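Local structure of chloramphenicol acetyltransferase (Bacteroides thetaiotaomicron, 2I9D) at residues Phe101-Phe105 and Ala134-Glu138; Lys95-Phe101 and Pro126-Tyr132; Leu30-Val36 and Leu205-Tyr209. The protein probably transfers an acetyl group from acetyl-CoA to a hydroxyl of chloramphenicol, as in the trimeric chloramphenicol acetyltransferases to whose family it belongs. All coordinates share one frame; numbering follows the deposited sequence.

Contact 1 (Phe101-Phe105 and Ala134-Glu138)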
loop_
_atom_site.group_PDB
_atom_site.type_symbol
_atom_site.label_atom_id
_atom_site.label_comp_id
_atom_site.label_asym_id
_atom_site.label_seq_id
_atom_site.Cartn_x
_atom_site.Cartn_y
_atom_site.Cartn_z
ATOM N N PHE A 101 -6.940 18.612 14.215
ATOM C CA PHE A 101 -8.202 18.296 14.834
ATOM C C PHE A 101 -9.136 17.769 13.745
ATOM O O PHE A 101 -9.365 18.441 12.722
ATOM C CB PHE A 101 -8.745 19.552 15.566
ATOM C CG PHE A 101 -10.095 19.369 16.183
ATOM C CD1 PHE A 101 -10.236 18.702 17.402
ATOM C CD2 PHE A 101 -11.241 19.857 15.535
ATOM C CE1 PHE A 101 -11.503 18.513 17.979
ATOM C CE2 PHE A 101 -12.517 19.697 16.114
ATOM C CZ PHE A 101 -12.647 19.008 17.334
ATOM N N THR A 102 -9.657 16.560 13.944
ATOM C CA THR A 102 -10.605 15.989 12.992
ATOM C C THR A 102 -11.992 16.609 13.139
ATOM O O THR A 102 -12.511 16.749 14.256
ATOM C CB THR A 102 -10.712 14.463 13.147
ATOM O OG1 THR A 102 -9.411 13.891 13.050
ATOM C CG2 THR A 102 -11.631 13.835 12.095
ATOM N N THR A 103 -12.595 16.952 12.003
ATOM C CA THR A 103 -13.936 17.537 11.995
ATOM C C THR A 103 -14.773 17.127 10.782
ATOM O O THR A 103 -14.243 16.605 9.796
ATOM C CB THR A 103 -13.874 19.087 12.180
ATOM O OG1 THR A 103 -15.147 19.566 12.647
ATOM C CG2 THR A 103 -13.446 19.794 10.890
ATOM N N ARG A 104 -16.080 17.361 10.882
ATOM C CA ARG A 104 -17.067 16.920 9.881
ATOM C C ARG A 104 -17.466 18.037 8.894
ATOM O O ARG A 104 -17.706 19.171 9.304
ATOM C CB ARG A 104 -18.311 16.372 10.575
ATOM C CG ARG A 104 -19.339 15.717 9.632
ATOM C CD ARG A 104 -20.471 15.003 10.430
ATOM N NE ARG A 104 -21.512 14.513 9.532
ATOM C CZ ARG A 104 -22.232 13.400 9.715
ATOM N NH1 ARG A 104 -22.040 12.613 10.771
ATOM N NH2 ARG A 104 -23.138 13.057 8.814
ATOM N N PHE A 105 -17.541 17.691 7.607
ATOM C CA PHE A 105 -17.979 18.607 6.558
ATOM C C PHE A 105 -19.188 17.985 5.866
ATOM O O PHE A 105 -19.098 16.867 5.354
ATOM C CB PHE A 105 -16.862 18.885 5.518
ATOM C CG PHE A 105 -15.613 19.463 6.113
ATOM C CD1 PHE A 105 -15.428 20.853 6.172
ATOM C CD2 PHE A 105 -14.622 18.620 6.650
ATOM C CE1 PHE A 105 -14.268 21.408 6.744
ATOM C CE2 PHE A 105 -13.468 19.161 7.229
ATOM C CZ PHE A 105 -13.279 20.551 7.266
ATOM N N ALA A 134 -13.959 13.737 17.018
ATOM C CA ALA A 134 -14.967 13.666 15.941
ATOM C C ALA A 134 -15.245 12.243 15.467
ATOM O O ALA A 134 -16.399 11.858 15.245
ATOM C CB ALA A 134 -14.556 14.547 14.752
ATOM N N GLU A 135 -14.196 11.446 15.326
ATOM C CA GLU A 135 -14.398 10.039 14.956
ATOM C C GLU A 135 -15.091 9.236 16.065
ATOM O O GLU A 135 -15.929 8.387 15.780
ATOM C CB GLU A 135 -13.067 9.366 14.573
ATOM C CG GLU A 135 -12.361 10.004 13.373
ATOM C CD GLU A 135 -11.434 9.024 12.674
ATOM O OE1 GLU A 135 -11.932 7.960 12.206
ATOM O OE2 GLU A 135 -10.215 9.316 12.597
ATOM N N ASN A 136 -14.725 9.473 17.322
ATOM C CA ASN A 136 -15.310 8.676 18.391
ATOM C C ASN A 136 -16.766 9.059 18.651
ATOM O O ASN A 136 -17.578 8.233 19.066
ATOM C CB ASN A 136 -14.440 8.674 19.661
ATOM C CG ASN A 136 -13.245 7.714 19.552
ATOM O OD1 ASN A 136 -13.088 7.012 18.557
ATOM N ND2 ASN A 136 -12.410 7.689 20.560
ATOM N N GLU A 137 -17.088 10.311 18.337
ATOM C CA GLU A 137 -18.450 10.804 18.339
ATOM C C GLU A 137 -19.312 10.098 17.287
ATOM O O GLU A 137 -20.406 9.634 17.600
ATOM C CB GLU A 137 -18.462 12.315 18.140
ATOM C CG GLU A 137 -19.873 12.875 18.077
ATOM C CD GLU A 137 -19.882 14.373 18.046
ATOM O OE1 GLU A 137 -19.650 14.953 16.964
ATOM O OE2 GLU A 137 -20.133 14.981 19.110
ATOM N N GLU A 138 -18.813 9.976 16.058
ATOM C CA GLU A 138 -19.567 9.283 15.016
ATOM C C GLU A 138 -19.756 7.796 15.328
ATOM O O GLU A 138 -20.834 7.241 15.088
ATOM C CB GLU A 138 -18.936 9.493 13.628
ATOM C CG GLU A 138 -18.698 10.949 13.305
ATOM C CD GLU A 138 -19.994 11.781 13.236
ATOM O OE1 GLU A 138 -21.091 11.195 13.343
ATOM O OE2 GLU A 138 -19.911 13.018 13.062
HETATM O O HOH W 1 -11.706 15.389 16.464
HETATM O O HOH W 2 -8.797 11.536 11.766
#
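A134 presses its methyl group against the backbone of T102, where CB of A134 lies 3.0 Å from the carbonyl O of T102, the tightest spot of the contact. Beside it is a small apolar patch: CG2 of T102 also reaches the A134 methyl, at 4.0 Å between CG2 and CB, and its other neighbour is the CG methylene of E135. With OG1 beside the backbone N (chi1 -54°), the CG2 branch of T102 is left opposite that N and turned to the helix. OG1 is hydrogen-bonded to the carbonyl O of P131. Two waters make the wetter margin of this patch. One donates both to T102 OG1 and to OE2 of E135, 2.8 Å from each; the other carboxylate oxygen of E135, OE1, is held by the hydroxyl of Y172. The second water ties the two backbones together, accepting from N of A134 and lying 2.7 Å from O of T102.

Farther along the strand the contact thins to a single ionic link. R104, extended from CG to NE, crosses E138 at about a right angle and offers NH1 to its carboxylate, 3.1 Å from OE1 and 3.2 Å from OE2. The hydrogen bond to OE2 is nearly straight (170°) and lies in the guanidinium plane, yet meets the carboxylate from above its plane. D143 shares NH1 and D87 takes NH2, so three carboxylates probably offset the charge of the one arginine.

The axes of the two short segments run 8.3 Å apart at 51°. Strand 100-105, outermost in its six-stranded sheet within the chain, pairs antiparallel with 87-93; helix 133-141 packs on the face bearing T102 and R104, while T103 and F105 meet helix 111-124.

Contact 2 (Lys95-Phe101 and Pro126-Tyr132)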
loop_
_atom_site.group_PDB
_atom_site.type_symbol
_atom_site.label_atom_id
_atom_site.label_comp_id
_atom_site.label_asym_id
_atom_site.label_seq_id
_atom_site.Cartn_x
_atom_site.Cartn_y
_atom_site.Cartn_z
ATOM N N LYS A 95 -1.602 22.930 14.227
ATOM C CA LYS A 95 -0.299 23.434 14.686
ATOM C C LYS A 95 0.829 23.012 13.753
ATOM O O LYS A 95 0.731 21.998 13.052
ATOM C CB LYS A 95 -0.008 22.970 16.123
ATOM C CG LYS A 95 -0.779 23.759 17.188
ATOM C CD LYS A 95 -0.529 23.266 18.601
ATOM C CE LYS A 95 -1.551 23.903 19.565
ATOM N NZ LYS A 95 -1.655 23.188 20.892
ATOM N N GLU A 96 1.911 23.785 13.764
ATOM C CA GLU A 96 3.037 23.540 12.857
ATOM C C GLU A 96 3.859 22.271 13.146
ATOM O O GLU A 96 4.657 21.852 12.301
ATOM C CB GLU A 96 3.932 24.785 12.745
ATOM C CG GLU A 96 3.280 25.917 11.925
ATOM C CD GLU A 96 2.484 25.389 10.707
ATOM O OE1 GLU A 96 3.126 25.094 9.660
ATOM O OE2 GLU A 96 1.222 25.270 10.802
ATOM N N ASN A 97 3.647 21.669 14.320
ATOM C CA ASN A 97 4.275 20.399 14.694
ATOM C C ASN A 97 3.429 19.179 14.302
ATOM O O ASN A 97 3.703 18.049 14.760
ATOM C CB ASN A 97 4.489 20.355 16.194
ATOM C CG ASN A 97 3.179 20.224 16.945
ATOM O OD1 ASN A 97 2.130 20.638 16.436
ATOM N ND2 ASN A 97 3.217 19.618 18.131
ATOM N N GLY A 98 2.376 19.411 13.512
ATOM C CA GLY A 98 1.554 18.327 13.003
ATOM C C GLY A 98 0.222 18.091 13.677
ATOM O O GLY A 98 -0.626 17.368 13.123
ATOM N N LYS A 99 0.015 18.696 14.860
ATOM C CA LYS A 99 -1.280 18.583 15.551
ATOM C C LYS A 99 -2.409 18.923 14.619
ATOM O O LYS A 99 -2.357 19.889 13.864
ATOM C CB LYS A 99 -1.384 19.432 16.837
ATOM C CG LYS A 99 -1.222 18.577 18.097
ATOM C CD LYS A 99 -1.780 19.252 19.385
ATOM C CE LYS A 99 -3.283 18.852 19.699
ATOM N NZ LYS A 99 -3.582 17.365 19.530
ATOM N N PHE A 100 -3.426 18.087 14.657
ATOM C CA PHE A 100 -4.590 18.298 13.825
ATOM C C PHE A 100 -5.812 18.119 14.700
ATOM O O PHE A 100 -5.737 17.537 15.779
ATOM C CB PHE A 100 -4.612 17.269 12.683
ATOM C CG PHE A 100 -4.594 15.848 13.162
ATOM C CD1 PHE A 100 -5.779 15.191 13.480
ATOM C CD2 PHE A 100 -3.387 15.168 13.312
ATOM C CE1 PHE A 100 -5.764 13.874 13.910
ATOM C CE2 PHE A 100 -3.372 13.852 13.771
ATOM C CZ PHE A 100 -4.558 13.207 14.067
ATOM N N PHE A 101 -6.940 18.612 14.215
ATOM C CA PHE A 101 -8.202 18.296 14.834
ATOM C C PHE A 101 -9.136 17.769 13.745
ATOM O O PHE A 101 -9.365 18.441 12.722
ATOM C CB PHE A 101 -8.745 19.552 15.566
ATOM C CG PHE A 101 -10.095 19.369 16.183
ATOM C CD1 PHE A 101 -10.236 18.702 17.402
ATOM C CD2 PHE A 101 -11.241 19.857 15.535
ATOM C CE1 PHE A 101 -11.503 18.513 17.979
ATOM C CE2 PHE A 101 -12.517 19.697 16.114
ATOM C CZ PHE A 101 -12.647 19.008 17.334
ATOM N N PRO A 126 -11.275 24.615 16.766
ATOM C CA PRO A 126 -10.696 24.974 18.060
ATOM C C PRO A 126 -9.163 25.026 18.036
ATOM O O PRO A 126 -8.546 24.264 17.292
ATOM C CB PRO A 126 -11.192 23.852 19.005
ATOM C CG PRO A 126 -11.647 22.796 18.185
ATOM C CD PRO A 126 -12.021 23.348 16.829
ATOM N N GLU A 127 -8.562 25.892 18.854
ATOM C CA GLU A 127 -7.094 26.064 18.862
ATOM C C GLU A 127 -6.404 24.800 19.348
ATOM O O GLU A 127 -5.313 24.458 18.885
ATOM C CB GLU A 127 -6.654 27.227 19.775
ATOM C CG GLU A 127 -7.501 28.500 19.699
ATOM C CD GLU A 127 -7.065 29.442 18.577
ATOM O OE1 GLU A 127 -5.843 29.454 18.255
ATOM O OE2 GLU A 127 -7.940 30.172 18.025
ATOM N N ASP A 128 -7.020 24.149 20.329
ATOM C CA ASP A 128 -6.532 22.895 20.865
ATOM C C ASP A 128 -7.721 21.959 20.839
ATOM O O ASP A 128 -8.861 22.396 20.672
ATOM C CB ASP A 128 -6.005 23.058 22.292
ATOM C CG ASP A 128 -4.834 22.102 22.595
ATOM O OD1 ASP A 128 -4.352 21.412 21.646
ATOM O OD2 ASP A 128 -4.400 22.035 23.777
ATOM N N GLY A 129 -7.479 20.673 20.970
ATOM C CA GLY A 129 -8.560 19.730 20.876
ATOM C C GLY A 129 -8.084 18.305 20.841
ATOM O O GLY A 129 -6.891 18.024 20.684
ATOM N N ASP A 130 -9.044 17.408 20.993
ATOM C CA ASP A 130 -8.820 15.992 20.947
ATOM C C ASP A 130 -8.794 15.594 19.461
ATOM O O ASP A 130 -9.808 15.740 18.774
ATOM C CB ASP A 130 -9.980 15.328 21.678
ATOM C CG ASP A 130 -9.889 13.823 21.710
ATOM O OD1 ASP A 130 -9.078 13.228 20.950
ATOM O OD2 ASP A 130 -10.664 13.236 22.498
ATOM N N PRO A 131 -7.618 15.125 18.951
ATOM C CA PRO A 131 -7.523 14.814 17.503
ATOM C C PRO A 131 -8.555 13.801 16.980
ATOM O O PRO A 131 -8.890 13.863 15.783
ATOM C CB PRO A 131 -6.083 14.252 17.323
ATOM C CG PRO A 131 -5.498 14.126 18.705
ATOM C CD PRO A 131 -6.334 14.924 19.663
ATOM N N TYR A 132 -9.019 12.886 17.854
ATOM C CA TYR A 132 -9.981 11.832 17.485
ATOM C C TYR A 132 -11.415 11.938 18.045
ATOM O O TYR A 132 -12.235 11.043 17.837
ATOM C CB TYR A 132 -9.379 10.462 17.769
ATOM C CG TYR A 132 -8.260 10.173 16.779
ATOM C CD1 TYR A 132 -8.559 9.849 15.442
ATOM C CD2 TYR A 132 -6.924 10.253 17.170
ATOM C CE1 TYR A 132 -7.546 9.595 14.515
ATOM C CE2 TYR A 132 -5.901 10.026 16.254
ATOM C CZ TYR A 132 -6.220 9.684 14.931
ATOM O OH TYR A 132 -5.226 9.467 14.029
#
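K95 and D128 form the salt bridge of this contact, NZ standing 3.3 Å from OD1, and the hydrogen bond within it is weak. The extended lysine chain carries its amine obliquely past the aspartate, with CE near the carbonyl O of E127. K99 comes to OD1 of D128 by its CE methylene, 3.4 Å away; bends at chi3 and chi4 fold its NZ on toward G129 O and CD of P131, where it probably still feels the carboxylate of D128 without contacting it. Each segment also fixes its own shape with an Asx turn: N97 OD1 receives N of K99, and D130 OD1 receives N of Y132, the N-cap residue of the helix that follows.

Outward from these polar groups lie two phenylalanines. F100 sets CE1 3.4 Å from CB of P131 and turns its edge to the face of Y132, an offset edge-to-face pair with planes at 85° and centroids 5.8 Å apart. F101, its CG anti to the backbone N (chi1 177°), extends over the loop, and CG of P126 sits above its ring, 3.9 Å from the centroid. CD1 of F101 approaches O of D130 at 3.3 Å. Cutting F101 back to an alanine is likely to leave P126 CG with no ring to lie on and to open a gap beside G129 and the carbonyl of D130.

The loop joining helices 111-124 and 133-141 thus lies along the hairpin turn between strands 87-93 and 100-105, while F21 and F22 of the second subunit pack against Y132.

Contact 3 (Leu30-Val36 and Leu205-Tyr209)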
loop_
_atom_site.group_PDB
_atom_site.type_symbol
_atom_site.label_atom_id
_atom_site.label_comp_id
_atom_site.label_asym_id
_atom_site.label_seq_id
_atom_site.Cartn_x
_atom_site.Cartn_y
_atom_site.Cartn_z
ATOM N N LEU A 30 -9.451 -3.752 0.795
ATOM C CA LEU A 30 -8.297 -3.490 -0.034
ATOM C C LEU A 30 -7.877 -2.040 -0.036
ATOM O O LEU A 30 -8.729 -1.153 0.105
ATOM C CB LEU A 30 -8.410 -4.171 -1.422
ATOM C CG LEU A 30 -8.740 -3.731 -2.840
ATOM C CD1 LEU A 30 -8.009 -2.465 -3.287
ATOM C CD2 LEU A 30 -8.228 -4.920 -3.622
ATOM N N SER A 31 -6.572 -1.803 -0.173
ATOM C CA SER A 31 -6.070 -0.432 -0.381
ATOM C C SER A 31 -5.593 -0.240 -1.804
ATOM O O SER A 31 -5.027 -1.138 -2.417
ATOM C CB SER A 31 -4.919 -0.078 0.577
ATOM O OG SER A 31 -5.264 -0.352 1.906
ATOM N N ILE A 32 -5.770 0.963 -2.316
ATOM C CA ILE A 32 -5.302 1.254 -3.654
ATOM C C ILE A 32 -4.817 2.683 -3.638
ATOM O O ILE A 32 -5.381 3.506 -2.919
ATOM C CB ILE A 32 -6.443 1.063 -4.718
ATOM C CG1 ILE A 32 -5.971 1.442 -6.137
ATOM C CG2 ILE A 32 -7.740 1.832 -4.299
ATOM C CD1 ILE A 32 -6.927 0.995 -7.246
ATOM N N THR A 33 -3.759 2.959 -4.397
ATOM C CA THR A 33 -3.334 4.328 -4.699
ATOM C C THR A 33 -3.314 4.556 -6.216
ATOM O O THR A 33 -2.833 3.701 -6.976
ATOM C CB THR A 33 -1.946 4.627 -4.118
ATOM O OG1 THR A 33 -1.940 4.244 -2.744
ATOM C CG2 THR A 33 -1.600 6.113 -4.252
ATOM N N SER A 34 -3.820 5.702 -6.649
ATOM C CA SER A 34 -3.753 6.082 -8.054
ATOM C C SER A 34 -3.483 7.573 -8.131
ATOM O O SER A 34 -3.384 8.229 -7.103
ATOM C CB SER A 34 -5.057 5.701 -8.798
ATOM O OG SER A 34 -5.001 6.088 -10.169
ATOM N N GLU A 35 -3.345 8.114 -9.336
ATOM C CA GLU A 35 -3.029 9.527 -9.511
ATOM C C GLU A 35 -4.074 10.168 -10.381
ATOM O O GLU A 35 -4.611 9.517 -11.275
ATOM C CB GLU A 35 -1.625 9.731 -10.074
ATOM C CG GLU A 35 -1.243 8.827 -11.236
ATOM C CD GLU A 35 0.016 9.291 -11.958
ATOM O OE1 GLU A 35 1.141 9.024 -11.447
ATOM O OE2 GLU A 35 -0.141 9.926 -13.037
ATOM N N VAL A 36 -4.428 11.411 -10.064
ATOM C CA VAL A 36 -5.403 12.139 -10.841
ATOM C C VAL A 36 -4.796 13.453 -11.273
ATOM O O VAL A 36 -3.979 14.056 -10.546
ATOM C CB VAL A 36 -6.757 12.441 -10.079
ATOM C CG1 VAL A 36 -7.557 11.174 -9.804
ATOM C CG2 VAL A 36 -6.540 13.293 -8.801
ATOM N N LEU A 205 -13.801 1.191 -8.263
ATOM C CA LEU A 205 -12.623 2.009 -8.020
ATOM C C LEU A 205 -12.222 2.782 -9.275
ATOM O O LEU A 205 -11.859 3.968 -9.201
ATOM C CB LEU A 205 -11.470 1.132 -7.531
ATOM C CG LEU A 205 -11.673 0.585 -6.109
ATOM C CD1 LEU A 205 -10.658 -0.493 -5.734
ATOM C CD2 LEU A 205 -11.680 1.719 -5.072
ATOM N N SER A 206 -12.286 2.100 -10.427
ATOM C CA SER A 206 -12.061 2.723 -11.738
ATOM C C SER A 206 -12.974 3.940 -11.950
ATOM O O SER A 206 -12.500 5.032 -12.267
ATOM C CB SER A 206 -12.310 1.684 -12.829
ATOM O OG SER A 206 -11.476 1.886 -13.926
ATOM N N LEU A 207 -14.281 3.753 -11.732
ATOM C CA LEU A 207 -15.266 4.844 -11.840
ATOM C C LEU A 207 -15.070 5.935 -10.822
ATOM O O LEU A 207 -15.283 7.114 -11.135
ATOM C CB LEU A 207 -16.705 4.334 -11.645
ATOM C CG LEU A 207 -17.303 3.152 -12.382
ATOM C CD1 LEU A 207 -18.791 3.067 -12.019
ATOM C CD2 LEU A 207 -17.094 3.260 -13.916
ATOM N N PHE A 208 -14.723 5.559 -9.583
ATOM C CA PHE A 208 -14.381 6.573 -8.559
ATOM C C PHE A 208 -13.271 7.521 -9.013
ATOM O O PHE A 208 -13.454 8.735 -9.036
ATOM C CB PHE A 208 -14.006 5.915 -7.229
ATOM C CG PHE A 208 -13.713 6.894 -6.135
ATOM C CD1 PHE A 208 -14.742 7.381 -5.329
ATOM C CD2 PHE A 208 -12.410 7.304 -5.891
ATOM C CE1 PHE A 208 -14.480 8.275 -4.301
ATOM C CE2 PHE A 208 -12.120 8.204 -4.869
ATOM C CZ PHE A 208 -13.169 8.701 -4.076
ATOM N N TYR A 209 -12.124 6.966 -9.375
ATOM C CA TYR A 209 -10.995 7.771 -9.821
ATOM C C TYR A 209 -11.263 8.580 -11.112
ATOM O O TYR A 209 -10.867 9.756 -11.211
ATOM C CB TYR A 209 -9.748 6.881 -9.982
ATOM C CG TYR A 209 -9.077 6.524 -8.663
ATOM C CD1 TYR A 209 -9.173 5.231 -8.124
ATOM C CD2 TYR A 209 -8.343 7.486 -7.946
ATOM C CE1 TYR A 209 -8.551 4.910 -6.933
ATOM C CE2 TYR A 209 -7.726 7.159 -6.731
ATOM C CZ TYR A 209 -7.839 5.875 -6.235
ATOM O OH TYR A 209 -7.218 5.553 -5.058
#
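Y209 lays one face of its ring against CB of S34, which stands 3.7 Å from the ring centroid and 12° off the normal, a CH-pi contact over the middle of that face. The ring edge takes the flanking strand residues: CG2 of I32 comes within 4.1 Å of CE1 of Y209, and CG1 of V36 within 4.2 Å of CD2 of the same ring. Chi1 of -77° puts CG of Y209 anti to its carbonyl carbon and turns the ring to the strand. L205, one helical turn earlier, meets I32 tip to tip, its CD1 4.0 Å from CG2 of I32, and the same methyl touches CD1 of L30.

The axes of the two short segments, 10.4 Å apart, cross at -32°, so helix 202-216 runs roughly along strand 29-37, an edge strand within the chain that a strand of the third subunit extends. The L30 side chain lies about 4 Å from that of H197, the predicted proton acceptor.

Nothing across the two segments is hydrogen-bonded; the buried hydroxyls look elsewhere, OH of Y209 to O of I191 and OG of S34 to O of Y156 in the third subunit. Shape and apolar surface therefore join helix to strand.

Overall arrangement
From the N terminus, strand segment 30-36 comes first and waits for helix segment 205-209 near the C terminus, so contact 3 closes a loop of 168 residues in which the other two are nested. Within it the chain passes 95-101, then 101-105, then 126-132 and 134-138: contacts 1 and 2 cross, share F101 and adjoin at T102 and P131. Together they bind the loop and helix after 111-124 to the hairpin at one edge of the mixed sheet. Contact 3 joins the C-terminal helix to the opposite edge strand of the chain's own sheet, its centre about 24 Å from that of contact 1 and 29 Å from that of contact 2. The first two reach the second subunit; contact 3 reaches the third.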